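Local coordinates for protein (sliding clamp) (Enterobacteria phage RB69, PDB 1B77) that binds a peptide of its DNA polymerase and, as a three-subunit ring, probably encircles DNA so that replication is processive, at residues T116-E121 and Y194-W199; G145-N150 and L167-Y172; L66-A71 and A84-T89. One frame throughout, in Å; residues are numbered along the deposited sequence.

Interaction 1: residues T116-E121 and Y194-W199; sequences TEIKAE and YKVMLW
T116 and V196 form the tight part of this contact, an antiparallel hydrogen-bonded pair whose two beta-branched side chains run alongside each other on the same face. With T116 OG1 anti to the backbone N (chi1 180°), the methyl CG2 takes the place between N and the carbonyl carbon and lies 3.3 Å from V196 CB, closer than ordinary van der Waals contact. The backbone bonds here are short too: T116 N reaches V196 O at 2.7 Å, and V196 N returns to T116 O at 2.6 Å from well above that carbonyl plane. Two residues on, I118 and Y194 repeat the pairing, Y194 N giving to I118 O at 2.9 Å in an almost straight bond. On this same buried face I118 CG2 rests on Y194 CB at 4.0 Å, and both side chains touch L123 of helix 120-132. The polar tips are satisfied by T170 OG1 of strand 165-171, hydrogen-bonded with T116 OG1, and by Q190 O, bonded to Y194 OH.

The other face is loose. E117 and K195, a non-hydrogen-bonded pair, approach each other near their roots: E117 CB lies 4.1 Å from K195 CA, and nearer, 3.2 Å, to Y194 O. Their long charged chains suit the solvent, and K195 NZ makes a long, weak ion pair with E210. The chemistry thus implies that backbone bonds and aliphatic packing, rather than charge pairing, join strand 114-118 to strand 194-201.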
ATOM      1  N   THR A 116     -24.728 -10.277 -27.025  1.00 32.48           N
ATOM      2  CA  THR A 116     -24.660  -8.862 -26.662  1.00 32.53           C
ATOM      3  C   THR A 116     -23.184  -8.529 -26.502  1.00 32.40           C
ATOM      4  O   THR A 116     -22.326  -9.298 -26.939  1.00 32.12           O
ATOM      5  CB  THR A 116     -25.420  -8.543 -25.338  1.00 32.74           C
ATOM      6  OG1 THR A 116     -25.308  -7.144 -25.043  1.00 32.92           O
ATOM      7  CG2 THR A 116     -24.858  -9.344 -24.174  1.00 32.96           C
ATOM      8  N   GLU A 117     -22.882  -7.392 -25.885  1.00 32.56           N
ATOM      9  CA  GLU A 117     -21.496  -7.003 -25.696  1.00 32.29           C
ATOM     10  C   GLU A 117     -21.340  -5.920 -24.645  1.00 31.59           C
ATOM     11  O   GLU A 117     -22.259  -5.152 -24.389  1.00 31.25           O
ATOM     12  CB  GLU A 117     -20.904  -6.520 -27.019  1.00 33.85           C
ATOM     13  CG  GLU A 117     -21.378  -5.156 -27.488  1.00 35.85           C
ATOM     14  CD  GLU A 117     -20.800  -4.790 -28.848  1.00 37.66           C
ATOM     15  OE1 GLU A 117     -19.595  -5.045 -29.075  1.00 39.08           O
ATOM     16  OE2 GLU A 117     -21.542  -4.241 -29.692  1.00 38.22           O
ATOM     17  N   ILE A 118     -20.166  -5.870 -24.033  1.00 30.74           N
ATOM     18  CA  ILE A 118     -19.877  -4.877 -23.012  1.00 30.08           C
ATOM     19  C   ILE A 118     -18.543  -4.206 -23.347  1.00 29.95           C
ATOM     20  O   ILE A 118     -17.566  -4.878 -23.676  1.00 29.13           O
ATOM     21  CB  ILE A 118     -19.815  -5.542 -21.619  1.00 29.89           C
ATOM     22  CG1 ILE A 118     -19.579  -4.491 -20.537  1.00 29.30           C
ATOM     23  CG2 ILE A 118     -18.747  -6.632 -21.610  1.00 29.69           C
ATOM     24  CD1 ILE A 118     -19.898  -4.984 -19.137  1.00 29.05           C
ATOM     25  N   LYS A 119     -18.524  -2.878 -23.286  1.00 29.74           N
ATOM     26  CA  LYS A 119     -17.322  -2.109 -23.589  1.00 29.84           C
ATOM     27  C   LYS A 119     -16.392  -2.087 -22.385  1.00 29.77           C
ATOM     28  O   LYS A 119     -16.829  -2.304 -21.253  1.00 29.34           O
ATOM     29  CB  LYS A 119     -17.699  -0.674 -23.971  1.00 30.20           C
ATOM     30  CG  LYS A 119     -18.642  -0.554 -25.163  1.00 30.57           C
ATOM     31  CD  LYS A 119     -19.011   0.901 -25.414  1.00 31.24           C
ATOM     32  CE  LYS A 119     -19.884   1.058 -26.652  1.00 31.57           C
ATOM     33  NZ  LYS A 119     -19.200   0.537 -27.870  1.00 31.82           N
ATOM     34  N   ALA A 120     -15.117  -1.803 -22.640  1.00 29.74           N
ATOM     35  CA  ALA A 120     -14.088  -1.750 -21.605  1.00 30.22           C
ATOM     36  C   ALA A 120     -14.418  -0.890 -20.378  1.00 30.73           C
ATOM     37  O   ALA A 120     -14.256  -1.345 -19.248  1.00 30.76           O
ATOM     38  CB  ALA A 120     -12.767  -1.292 -22.215  1.00 29.98           C
ATOM     39  N   GLU A 121     -14.872   0.345 -20.581  1.00 31.43           N
ATOM     40  CA  GLU A 121     -15.192   1.210 -19.440  1.00 32.23           C
ATOM     41  C   GLU A 121     -16.413   0.702 -18.675  1.00 31.97           C
ATOM     42  O   GLU A 121     -16.437   0.707 -17.439  1.00 31.95           O
ATOM     43  CB  GLU A 121     -15.445   2.648 -19.897  1.00 33.81           C
ATOM     44  CG  GLU A 121     -14.311   3.265 -20.699  1.00 36.13           C
ATOM     45  CD  GLU A 121     -14.427   4.780 -20.781  1.00 38.02           C
ATOM     46  OE1 GLU A 121     -15.579   5.287 -20.790  1.00 38.63           O
ATOM     47  OE2 GLU A 121     -13.368   5.457 -20.840  1.00 38.76           O
ATOM     48  N   TYR A 194     -15.749  -6.932 -24.741  1.00 26.92           N
ATOM     49  CA  TYR A 194     -16.159  -8.308 -24.922  1.00 27.04           C
ATOM     50  C   TYR A 194     -17.475  -8.534 -25.642  1.00 27.45           C
ATOM     51  O   TYR A 194     -18.427  -7.778 -25.484  1.00 26.71           O
ATOM     52  CB  TYR A 194     -16.250  -9.016 -23.566  1.00 26.54           C
ATOM     53  CG  TYR A 194     -14.941  -9.120 -22.830  1.00 25.82           C
ATOM     54  CD1 TYR A 194     -14.411  -8.027 -22.140  1.00 25.29           C
ATOM     55  CD2 TYR A 194     -14.211 -10.304 -22.858  1.00 25.36           C
ATOM     56  CE1 TYR A 194     -13.176  -8.123 -21.495  1.00 25.21           C
ATOM     57  CE2 TYR A 194     -12.980 -10.407 -22.221  1.00 25.49           C
ATOM     58  CZ  TYR A 194     -12.470  -9.318 -21.546  1.00 25.29           C
ATOM     59  OH  TYR A 194     -11.248  -9.436 -20.923  1.00 26.07           O
ATOM     60  N   LYS A 195     -17.497  -9.595 -26.438  1.00 28.24           N
ATOM     61  CA  LYS A 195     -18.702 -10.024 -27.123  1.00 29.65           C
ATOM     62  C   LYS A 195     -19.292 -10.981 -26.086  1.00 29.97           C
ATOM     63  O   LYS A 195     -18.604 -11.890 -25.628  1.00 29.88           O
ATOM     64  CB  LYS A 195     -18.356 -10.786 -28.407  1.00 30.08           C
ATOM     65  CG  LYS A 195     -19.562 -11.436 -29.072  1.00 31.51           C
ATOM     66  CD  LYS A 195     -19.280 -11.817 -30.526  1.00 32.81           C
ATOM     67  CE  LYS A 195     -18.165 -12.842 -30.642  1.00 33.95           C
ATOM     68  NZ  LYS A 195     -17.898 -13.206 -32.068  1.00 34.95           N
ATOM     69  N   VAL A 196     -20.543 -10.772 -25.701  1.00 30.75           N
ATOM     70  CA  VAL A 196     -21.174 -11.621 -24.694  1.00 31.70           C
ATOM     71  C   VAL A 196     -22.195 -12.578 -25.285  1.00 32.27           C
ATOM     72  O   VAL A 196     -23.223 -12.156 -25.800  1.00 32.26           O
ATOM     73  CB  VAL A 196     -21.877 -10.765 -23.632  1.00 31.75           C
ATOM     74  CG1 VAL A 196     -22.477 -11.660 -22.548  1.00 32.02           C
ATOM     75  CG2 VAL A 196     -20.890  -9.773 -23.045  1.00 31.72           C
ATOM     76  N   MET A 197     -21.912 -13.868 -25.194  1.00 32.97           N
ATOM     77  CA  MET A 197     -22.814 -14.881 -25.723  1.00 33.96           C
ATOM     78  C   MET A 197     -23.477 -15.670 -24.595  1.00 33.88           C
ATOM     79  O   MET A 197     -22.807 -16.352 -23.815  1.00 33.64           O
ATOM     80  CB  MET A 197     -22.039 -15.806 -26.649  1.00 34.93           C
ATOM     81  CG  MET A 197     -21.368 -15.046 -27.774  1.00 37.16           C
ATOM     82  SD  MET A 197     -20.247 -16.061 -28.698  1.00 39.99           S
ATOM     83  CE  MET A 197     -18.756 -15.917 -27.689  1.00 39.67           C
ATOM     84  N   LEU A 198     -24.800 -15.568 -24.525  1.00 33.78           N
ATOM     85  CA  LEU A 198     -25.577 -16.234 -23.489  1.00 33.97           C
ATOM     86  C   LEU A 198     -26.300 -17.472 -24.020  1.00 34.21           C
ATOM     87  O   LEU A 198     -26.884 -17.450 -25.107  1.00 34.02           O
ATOM     88  CB  LEU A 198     -26.575 -15.240 -22.906  1.00 33.93           C
ATOM     89  CG  LEU A 198     -25.916 -13.929 -22.464  1.00 33.80           C
ATOM     90  CD1 LEU A 198     -26.973 -12.878 -22.195  1.00 34.26           C
ATOM     91  CD2 LEU A 198     -25.069 -14.179 -21.231  1.00 33.74           C
ATOM     92  N   TRP A 199     -26.264 -18.550 -23.243  1.00 34.34           N
ATOM     93  CA  TRP A 199     -26.891 -19.797 -23.653  1.00 34.61           C
ATOM     94  C   TRP A 199     -27.714 -20.475 -22.581  1.00 35.07           C
ATOM     95  O   TRP A 199     -27.282 -20.611 -21.436  1.00 34.77           O
ATOM     96  CB  TRP A 199     -25.830 -20.783 -24.119  1.00 34.65           C
ATOM     97  CG  TRP A 199     -26.365 -22.161 -24.343  1.00 34.53           C
ATOM     98  CD1 TRP A 199     -27.165 -22.572 -25.367  1.00 34.62           C
ATOM     99  CD2 TRP A 199     -26.116 -23.319 -23.537  1.00 34.50           C
ATOM    100  NE1 TRP A 199     -27.420 -23.915 -25.256  1.00 34.44           N
ATOM    101  CE2 TRP A 199     -26.783 -24.401 -24.145  1.00 34.42           C
ATOM    102  CE3 TRP A 199     -25.378 -23.550 -22.368  1.00 34.41           C
ATOM    103  CZ2 TRP A 199     -26.748 -25.695 -23.621  1.00 34.25           C
ATOM    104  CZ3 TRP A 199     -25.340 -24.844 -21.844  1.00 34.10           C
ATOM    105  CH2 TRP A 199     -26.019 -25.895 -22.475  1.00 34.23           C
TER

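Interaction 2: residues G145-N150 and L167-Y172; sequences GKIVIN and LTLTDY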
ATOM      1  N   GLY A 145     -36.694  -3.326 -24.893  1.00 41.57           N
ATOM      2  CA  GLY A 145     -35.985  -3.353 -26.164  1.00 41.40           C
ATOM      3  C   GLY A 145     -34.472  -3.294 -26.040  1.00 40.86           C
ATOM      4  O   GLY A 145     -33.774  -3.000 -27.011  1.00 40.93           O
ATOM      5  N   LYS A 146     -33.965  -3.576 -24.844  1.00 40.21           N
ATOM      6  CA  LYS A 146     -32.530  -3.560 -24.601  1.00 39.52           C
ATOM      7  C   LYS A 146     -32.099  -4.708 -23.698  1.00 38.87           C
ATOM      8  O   LYS A 146     -32.920  -5.307 -23.000  1.00 38.85           O
ATOM      9  CB  LYS A 146     -32.127  -2.235 -23.959  1.00 39.58           C
ATOM     10  CG  LYS A 146     -32.373  -1.034 -24.840  1.00 40.39           C
ATOM     11  CD  LYS A 146     -31.897   0.238 -24.175  1.00 40.93           C
ATOM     12  CE  LYS A 146     -31.840   1.380 -25.171  1.00 41.23           C
ATOM     13  NZ  LYS A 146     -30.872   1.077 -26.266  1.00 41.24           N
ATOM     14  N   ILE A 147     -30.811  -5.036 -23.740  1.00 38.03           N
ATOM     15  CA  ILE A 147     -30.280  -6.080 -22.882  1.00 37.14           C
ATOM     16  C   ILE A 147     -29.680  -5.274 -21.750  1.00 36.68           C
ATOM     17  O   ILE A 147     -28.950  -4.311 -21.996  1.00 36.43           O
ATOM     18  CB  ILE A 147     -29.161  -6.902 -23.564  1.00 37.45           C
ATOM     19  CG1 ILE A 147     -29.712  -7.615 -24.797  1.00 37.28           C
ATOM     20  CG2 ILE A 147     -28.597  -7.944 -22.586  1.00 36.90           C
ATOM     21  CD1 ILE A 147     -30.771  -8.636 -24.484  1.00 37.83           C
ATOM     22  N   VAL A 148     -30.004  -5.637 -20.515  1.00 35.95           N
ATOM     23  CA  VAL A 148     -29.473  -4.909 -19.378  1.00 35.46           C
ATOM     24  C   VAL A 148     -28.863  -5.816 -18.322  1.00 35.05           C
ATOM     25  O   VAL A 148     -29.210  -6.990 -18.216  1.00 35.12           O
ATOM     26  CB  VAL A 148     -30.562  -4.048 -18.710  1.00 35.44           C
ATOM     27  CG1 VAL A 148     -31.148  -3.079 -19.725  1.00 35.18           C
ATOM     28  CG2 VAL A 148     -31.645  -4.941 -18.128  1.00 35.58           C
ATOM     29  N   ILE A 149     -27.935  -5.252 -17.557  1.00 34.69           N
ATOM     30  CA  ILE A 149     -27.274  -5.961 -16.470  1.00 34.16           C
ATOM     31  C   ILE A 149     -27.675  -5.288 -15.171  1.00 34.00           C
ATOM     32  O   ILE A 149     -27.392  -4.108 -14.975  1.00 34.09           O
ATOM     33  CB  ILE A 149     -25.734  -5.883 -16.575  1.00 33.92           C
ATOM     34  CG1 ILE A 149     -25.249  -6.671 -17.790  1.00 33.77           C
ATOM     35  CG2 ILE A 149     -25.102  -6.408 -15.296  1.00 33.64           C
ATOM     36  CD1 ILE A 149     -23.733  -6.769 -17.902  1.00 33.81           C
ATOM     37  N   ASN A 150     -28.352  -6.030 -14.298  1.00 33.97           N
ATOM     38  CA  ASN A 150     -28.760  -5.501 -13.001  1.00 33.58           C
ATOM     39  C   ASN A 150     -27.879  -6.133 -11.931  1.00 33.53           C
ATOM     40  O   ASN A 150     -27.596  -7.334 -11.982  1.00 33.36           O
ATOM     41  CB  ASN A 150     -30.228  -5.827 -12.711  1.00 33.30           C
ATOM     42  CG  ASN A 150     -31.181  -5.090 -13.618  1.00 33.22           C
ATOM     43  OD1 ASN A 150     -31.142  -3.863 -13.719  1.00 32.83           O
ATOM     44  ND2 ASN A 150     -32.051  -5.835 -14.284  1.00 33.30           N
ATOM     45  N   LEU A 167     -26.837  -1.388 -15.784  1.00 33.15           N
ATOM     46  CA  LEU A 167     -26.064  -0.998 -16.955  1.00 32.85           C
ATOM     47  C   LEU A 167     -26.739  -1.491 -18.231  1.00 33.03           C
ATOM     48  O   LEU A 167     -27.036  -2.680 -18.372  1.00 33.14           O
ATOM     49  CB  LEU A 167     -24.651  -1.583 -16.856  1.00 32.55           C
ATOM     50  CG  LEU A 167     -23.766  -1.599 -18.110  1.00 32.41           C
ATOM     51  CD1 LEU A 167     -23.472  -0.179 -18.565  1.00 32.32           C
ATOM     52  CD2 LEU A 167     -22.466  -2.329 -17.798  1.00 32.29           C
ATOM     53  N   THR A 168     -26.972  -0.573 -19.161  1.00 33.22           N
ATOM     54  CA  THR A 168     -27.601  -0.892 -20.442  1.00 33.57           C
ATOM     55  C   THR A 168     -26.517  -1.291 -21.449  1.00 34.04           C
ATOM     56  O   THR A 168     -25.497  -0.612 -21.584  1.00 33.43           O
ATOM     57  CB  THR A 168     -28.368   0.328 -20.999  1.00 33.66           C
ATOM     58  OG1 THR A 168     -29.348   0.747 -20.039  1.00 33.71           O
ATOM     59  CG2 THR A 168     -29.061  -0.015 -22.300  1.00 33.37           C
ATOM     60  N   LEU A 169     -26.736  -2.390 -22.161  1.00 34.68           N
ATOM     61  CA  LEU A 169     -25.750  -2.844 -23.133  1.00 35.72           C
ATOM     62  C   LEU A 169     -26.134  -2.538 -24.576  1.00 36.67           C
ATOM     63  O   LEU A 169     -25.796  -1.473 -25.100  1.00 36.98           O
ATOM     64  CB  LEU A 169     -25.498  -4.346 -22.952  1.00 35.13           C
ATOM     65  CG  LEU A 169     -25.059  -4.703 -21.522  1.00 34.92           C
ATOM     66  CD1 LEU A 169     -24.837  -6.202 -21.399  1.00 34.74           C
ATOM     67  CD2 LEU A 169     -23.797  -3.931 -21.167  1.00 34.34           C
ATOM     68  N   THR A 170     -26.844  -3.464 -25.214  1.00 37.64           N
ATOM     69  CA  THR A 170     -27.261  -3.307 -26.605  1.00 38.73           C
ATOM     70  C   THR A 170     -28.774  -3.408 -26.786  1.00 39.73           C
ATOM     71  O   THR A 170     -29.507  -3.715 -25.837  1.00 39.82           O
ATOM     72  CB  THR A 170     -26.614  -4.379 -27.486  1.00 38.49           C
ATOM     73  OG1 THR A 170     -26.993  -5.674 -27.004  1.00 38.06           O
ATOM     74  CG2 THR A 170     -25.101  -4.255 -27.458  1.00 38.14           C
ATOM     75  N   ASP A 171     -29.230  -3.156 -28.012  1.00 40.73           N
ATOM     76  CA  ASP A 171     -30.651  -3.222 -28.327  1.00 41.96           C
ATOM     77  C   ASP A 171     -31.052  -4.670 -28.533  1.00 42.59           C
ATOM     78  O   ASP A 171     -30.275  -5.466 -29.046  1.00 42.35           O
ATOM     79  CB  ASP A 171     -30.976  -2.432 -29.603  1.00 42.39           C
ATOM     80  CG  ASP A 171     -30.556  -0.972 -29.518  1.00 42.59           C
ATOM     81  OD1 ASP A 171     -30.818  -0.328 -28.485  1.00 42.93           O
ATOM     82  OD2 ASP A 171     -29.971  -0.472 -30.499  1.00 43.37           O
ATOM     83  N   TYR A 172     -32.268  -5.010 -28.124  1.00 43.57           N
ATOM     84  CA  TYR A 172     -32.763  -6.371 -28.282  1.00 44.79           C
ATOM     85  C   TYR A 172     -34.179  -6.353 -28.825  1.00 45.90           C
ATOM     86  O   TYR A 172     -35.118  -5.973 -28.122  1.00 46.22           O
ATOM     87  CB  TYR A 172     -32.742  -7.123 -26.950  1.00 44.24           C
ATOM     88  CG  TYR A 172     -33.319  -8.518 -27.055  1.00 43.82           C
ATOM     89  CD1 TYR A 172     -32.692  -9.500 -27.826  1.00 43.50           C
ATOM     90  CD2 TYR A 172     -34.500  -8.864 -26.393  1.00 43.62           C
ATOM     91  CE1 TYR A 172     -33.218 -10.786 -27.934  1.00 43.47           C
ATOM     92  CE2 TYR A 172     -35.040 -10.147 -26.494  1.00 43.29           C
ATOM     93  CZ  TYR A 172     -34.393 -11.102 -27.265  1.00 43.39           C
ATOM     94  OH  TYR A 172     -34.912 -12.374 -27.365  1.00 43.41           O
TER
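Strands 146-150 and 167-171 run antiparallel, their axes at 159°, with I149 opposite L167 as a hydrogen-bonded pair and V148 opposite T168 as a non-hydrogen-bonded one, before the register slips by one residue toward K146 and D171. The slip is a beta bulge, in which L169 and T170 together bond the one residue I147 through their backbones: I147 O accepts from L169 N, while I147 N gives to T170 O at 2.8 Å. Past it, G145 O takes the N-H of Y172 N at 2.7 Å from far above the carbonyl plane, and the positive phi of G145 (76°) is one that glycine adopts readily.

K146 uses both halves of its chain. K146 CD crosses T168 CG2 at a tight 3.4 Å, and the final turn at chi4 (-62°) then places K146 NZ 2.6 Å from D171 OD1 in a salt bridge, the nitrogen meeting that oxygen nearly along its C-O axis. At this partly exposed edge of the contact a lysine suits: its methylenes pack while its ammonium group pairs.

Strand 165-171 is the outermost of a five-stranded antiparallel sheet in this chain, but L167 pairs with a strand of the second subunit, so the sheet continues across the interface, as expected for a ring of processivity-factor subunits.

The buried I147 and I149 make the apolar contacts. The branched chains of I149 and L169 cross, I149 CG1 and CD1 each lying 3.7 Å from L169 CD1. I147 CD1 lies against Y172 CB at 3.5 Å and approaches the ring obliquely; that ring stacks edge-to-face with F178, and its OH bonds to N176 O.

Interaction 3: residues L66-A71 and A84-T89; sequences LVSDDA and ADTRST
D85 meets S68 and V67 across this contact, and its short side chain can be followed atom by atom. D85 CB lies beside V67, 4.2 Å from V67 CB, so the first carbon is in apolar company. Chi1 (-165°) sets CG anti to the backbone N, and D85 CG lies 3.5 Å from S68 OG and 3.6 Å from S68 N. OD1 is the busy oxygen. D85 OD1 accepts the N-H of S68 N at 3.1 Å, the donor standing 52° out of the carboxylate plane, and also a bond from S68 OG, whose modelled length of 2.4 Å is too short to be trusted in detail. A further, weak bond to D85 OD1 comes from the next residue, T86 N, at 2.8 Å. D85 OD2 lies 3.6 Å from V67 CB and accepts a hydrogen bond from Q125 NE2 of the third subunit. An aspartate suits the place, since D85 OD1 collects the S68 N-H and, weakly, the T86 N-H; serine adds a short hydroxyl which, as modelled, also reaches D85 OD1.

S68 also opens a type I beta turn, closed by the bond from A71 N to S68 O. At its far end the small A71 lets the chains come close, with A71 CA 3.4 Å from A84 O in a CA-H...O contact.

The loop leads from helix 57-64 to strand 72-75, and its partner links strands 81-84 and 88-92; V67 and A71 lean on I83 of the former, while S88 and T89 continue the sheet into a strand of the third subunit.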
ATOM      1  N   LEU A  66      12.088 -11.168 -12.378  1.00 29.65           N
ATOM      2  CA  LEU A  66      13.423 -10.930 -11.828  1.00 30.37           C
ATOM      3  C   LEU A  66      14.580 -11.341 -12.732  1.00 31.22           C
ATOM      4  O   LEU A  66      15.737 -11.143 -12.374  1.00 31.26           O
ATOM      5  CB  LEU A  66      13.570 -11.645 -10.480  1.00 30.02           C
ATOM      6  CG  LEU A  66      12.586 -11.228  -9.381  1.00 30.18           C
ATOM      7  CD1 LEU A  66      12.827 -12.055  -8.129  1.00 29.79           C
ATOM      8  CD2 LEU A  66      12.743  -9.738  -9.089  1.00 29.44           C
ATOM      9  N   VAL A  67      14.277 -11.922 -13.892  1.00 32.45           N
ATOM     10  CA  VAL A  67      15.325 -12.347 -14.825  1.00 33.43           C
ATOM     11  C   VAL A  67      15.176 -11.679 -16.194  1.00 34.45           C
ATOM     12  O   VAL A  67      14.191 -10.988 -16.451  1.00 34.47           O
ATOM     13  CB  VAL A  67      15.314 -13.880 -15.018  1.00 33.37           C
ATOM     14  CG1 VAL A  67      15.638 -14.570 -13.704  1.00 33.07           C
ATOM     15  CG2 VAL A  67      13.946 -14.338 -15.531  1.00 33.06           C
ATOM     16  N   SER A  68      16.157 -11.885 -17.069  1.00 35.57           N
ATOM     17  CA  SER A  68      16.118 -11.302 -18.408  1.00 37.07           C
ATOM     18  C   SER A  68      14.832 -11.694 -19.125  1.00 37.98           C
ATOM     19  O   SER A  68      14.418 -12.858 -19.087  1.00 38.01           O
ATOM     20  CB  SER A  68      17.316 -11.778 -19.236  1.00 37.04           C
ATOM     21  OG  SER A  68      18.537 -11.502 -18.574  1.00 37.75           O
ATOM     22  N   ASP A  69      14.212 -10.721 -19.787  1.00 38.96           N
ATOM     23  CA  ASP A  69      12.967 -10.950 -20.511  1.00 40.24           C
ATOM     24  C   ASP A  69      13.058 -12.101 -21.517  1.00 40.64           C
ATOM     25  O   ASP A  69      12.038 -12.669 -21.903  1.00 40.91           O
ATOM     26  CB  ASP A  69      12.537  -9.674 -21.242  1.00 41.16           C
ATOM     27  CG  ASP A  69      12.415  -8.478 -20.313  1.00 42.33           C
ATOM     28  OD1 ASP A  69      11.740  -8.602 -19.263  1.00 42.67           O
ATOM     29  OD2 ASP A  69      12.989  -7.413 -20.635  1.00 43.30           O
ATOM     30  N   ASP A  70      14.269 -12.447 -21.941  1.00 40.90           N
ATOM     31  CA  ASP A  70      14.436 -13.527 -22.902  1.00 41.27           C
ATOM     32  C   ASP A  70      14.976 -14.794 -22.242  1.00 41.17           C
ATOM     33  O   ASP A  70      15.519 -15.676 -22.914  1.00 41.19           O
ATOM     34  CB  ASP A  70      15.366 -13.089 -24.042  1.00 42.24           C
ATOM     35  CG  ASP A  70      16.821 -13.031 -23.624  1.00 43.14           C
ATOM     36  OD1 ASP A  70      17.130 -12.335 -22.631  1.00 43.74           O
ATOM     37  OD2 ASP A  70      17.659 -13.682 -24.298  1.00 43.89           O
ATOM     38  N   ALA A  71      14.822 -14.883 -20.925  1.00 40.53           N
ATOM     39  CA  ALA A  71      15.291 -16.050 -20.197  1.00 39.98           C
ATOM     40  C   ALA A  71      14.676 -17.305 -20.813  1.00 39.50           C
ATOM     41  O   ALA A  71      13.469 -17.375 -21.039  1.00 39.64           O
ATOM     42  CB  ALA A  71      14.911 -15.940 -18.723  1.00 39.85           C
ATOM     43  N   ALA A  84      16.976 -20.244 -17.377  1.00 29.15           N
ATOM     44  CA  ALA A  84      18.328 -19.803 -17.704  1.00 29.54           C
ATOM     45  C   ALA A  84      18.449 -18.310 -17.975  1.00 29.75           C
ATOM     46  O   ALA A  84      17.895 -17.799 -18.948  1.00 29.73           O
ATOM     47  CB  ALA A  84      18.851 -20.596 -18.904  1.00 29.22           C
ATOM     48  N   ASP A  85      19.186 -17.621 -17.108  1.00 29.91           N
ATOM     49  CA  ASP A  85      19.403 -16.178 -17.245  1.00 30.32           C
ATOM     50  C   ASP A  85      20.874 -15.937 -17.625  1.00 30.04           C
ATOM     51  O   ASP A  85      21.653 -16.885 -17.710  1.00 29.76           O
ATOM     52  CB  ASP A  85      19.051 -15.478 -15.929  1.00 30.86           C
ATOM     53  CG  ASP A  85      18.902 -13.980 -16.083  1.00 31.79           C
ATOM     54  OD1 ASP A  85      18.759 -13.502 -17.227  1.00 32.55           O
ATOM     55  OD2 ASP A  85      18.903 -13.276 -15.051  1.00 32.45           O
ATOM     56  N   THR A  86      21.254 -14.683 -17.855  1.00 30.20           N
ATOM     57  CA  THR A  86      22.627 -14.359 -18.254  1.00 30.29           C
ATOM     58  C   THR A  86      23.726 -15.029 -17.414  1.00 30.23           C
ATOM     59  O   THR A  86      24.483 -15.849 -17.931  1.00 30.06           O
ATOM     60  CB  THR A  86      22.857 -12.836 -18.253  1.00 30.61           C
ATOM     61  OG1 THR A  86      21.813 -12.197 -19.004  1.00 30.91           O
ATOM     62  CG2 THR A  86      24.206 -12.502 -18.904  1.00 30.42           C
ATOM     63  N   ARG A  87      23.819 -14.686 -16.130  1.00 30.38           N
ATOM     64  CA  ARG A  87      24.843 -15.281 -15.263  1.00 30.27           C
ATOM     65  C   ARG A  87      24.259 -16.135 -14.142  1.00 29.27           C
ATOM     66  O   ARG A  87      24.985 -16.557 -13.245  1.00 28.94           O
ATOM     67  CB  ARG A  87      25.700 -14.207 -14.589  1.00 31.99           C
ATOM     68  CG  ARG A  87      26.076 -13.021 -15.427  1.00 34.50           C
ATOM     69  CD  ARG A  87      25.269 -11.821 -14.976  1.00 36.72           C
ATOM     70  NE  ARG A  87      25.903 -10.555 -15.329  1.00 38.34           N
ATOM     71  CZ  ARG A  87      25.358  -9.362 -15.105  1.00 39.15           C
ATOM     72  NH1 ARG A  87      24.162  -9.279 -14.533  1.00 39.58           N
ATOM     73  NH2 ARG A  87      26.006  -8.251 -15.454  1.00 39.69           N
ATOM     74  N   SER A  88      22.960 -16.380 -14.172  1.00 28.19           N
ATOM     75  CA  SER A  88      22.347 -17.159 -13.111  1.00 27.34           C
ATOM     76  C   SER A  88      21.312 -18.130 -13.632  1.00 27.10           C
ATOM     77  O   SER A  88      20.951 -18.104 -14.814  1.00 27.31           O
ATOM     78  CB  SER A  88      21.701 -16.221 -12.091  1.00 26.83           C
ATOM     79  OG  SER A  88      20.784 -15.354 -12.735  1.00 25.96           O
ATOM     80  N   THR A  89      20.830 -18.979 -12.733  1.00 26.59           N
ATOM     81  CA  THR A  89      19.828 -19.981 -13.063  1.00 26.25           C
ATOM     82  C   THR A  89      18.815 -20.069 -11.915  1.00 26.25           C
ATOM     83  O   THR A  89      19.180 -20.015 -10.738  1.00 26.32           O
ATOM     84  CB  THR A  89      20.492 -21.369 -13.260  1.00 26.18           C
ATOM     85  OG1 THR A  89      21.493 -21.277 -14.277  1.00 26.55           O
ATOM     86  CG2 THR A  89      19.466 -22.416 -13.665  1.00 26.00           C
TER

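Overall arrangement
Interaction 3 comes first along the chain and lies in its N-terminal half, whereas interactions 1 and 2 share the C-terminal half, on the other side of the chain's centre, with interaction 2 nested inside the loop that interaction 1 closes. Interactions 1 and 2 belong to different antiparallel sheets, yet their centres are only about 11 Å apart and they touch where strand 114-118 packs on strand 165-171. Interaction 3 is remote, its centre about 39 Å from that of interaction 1 and about 49 Å from that of interaction 2. Interactions 2 and 3 each include a strand that pairs with another subunit, so they mark opposite ends of an elongated protomer, consistent with head-to-tail ring closure.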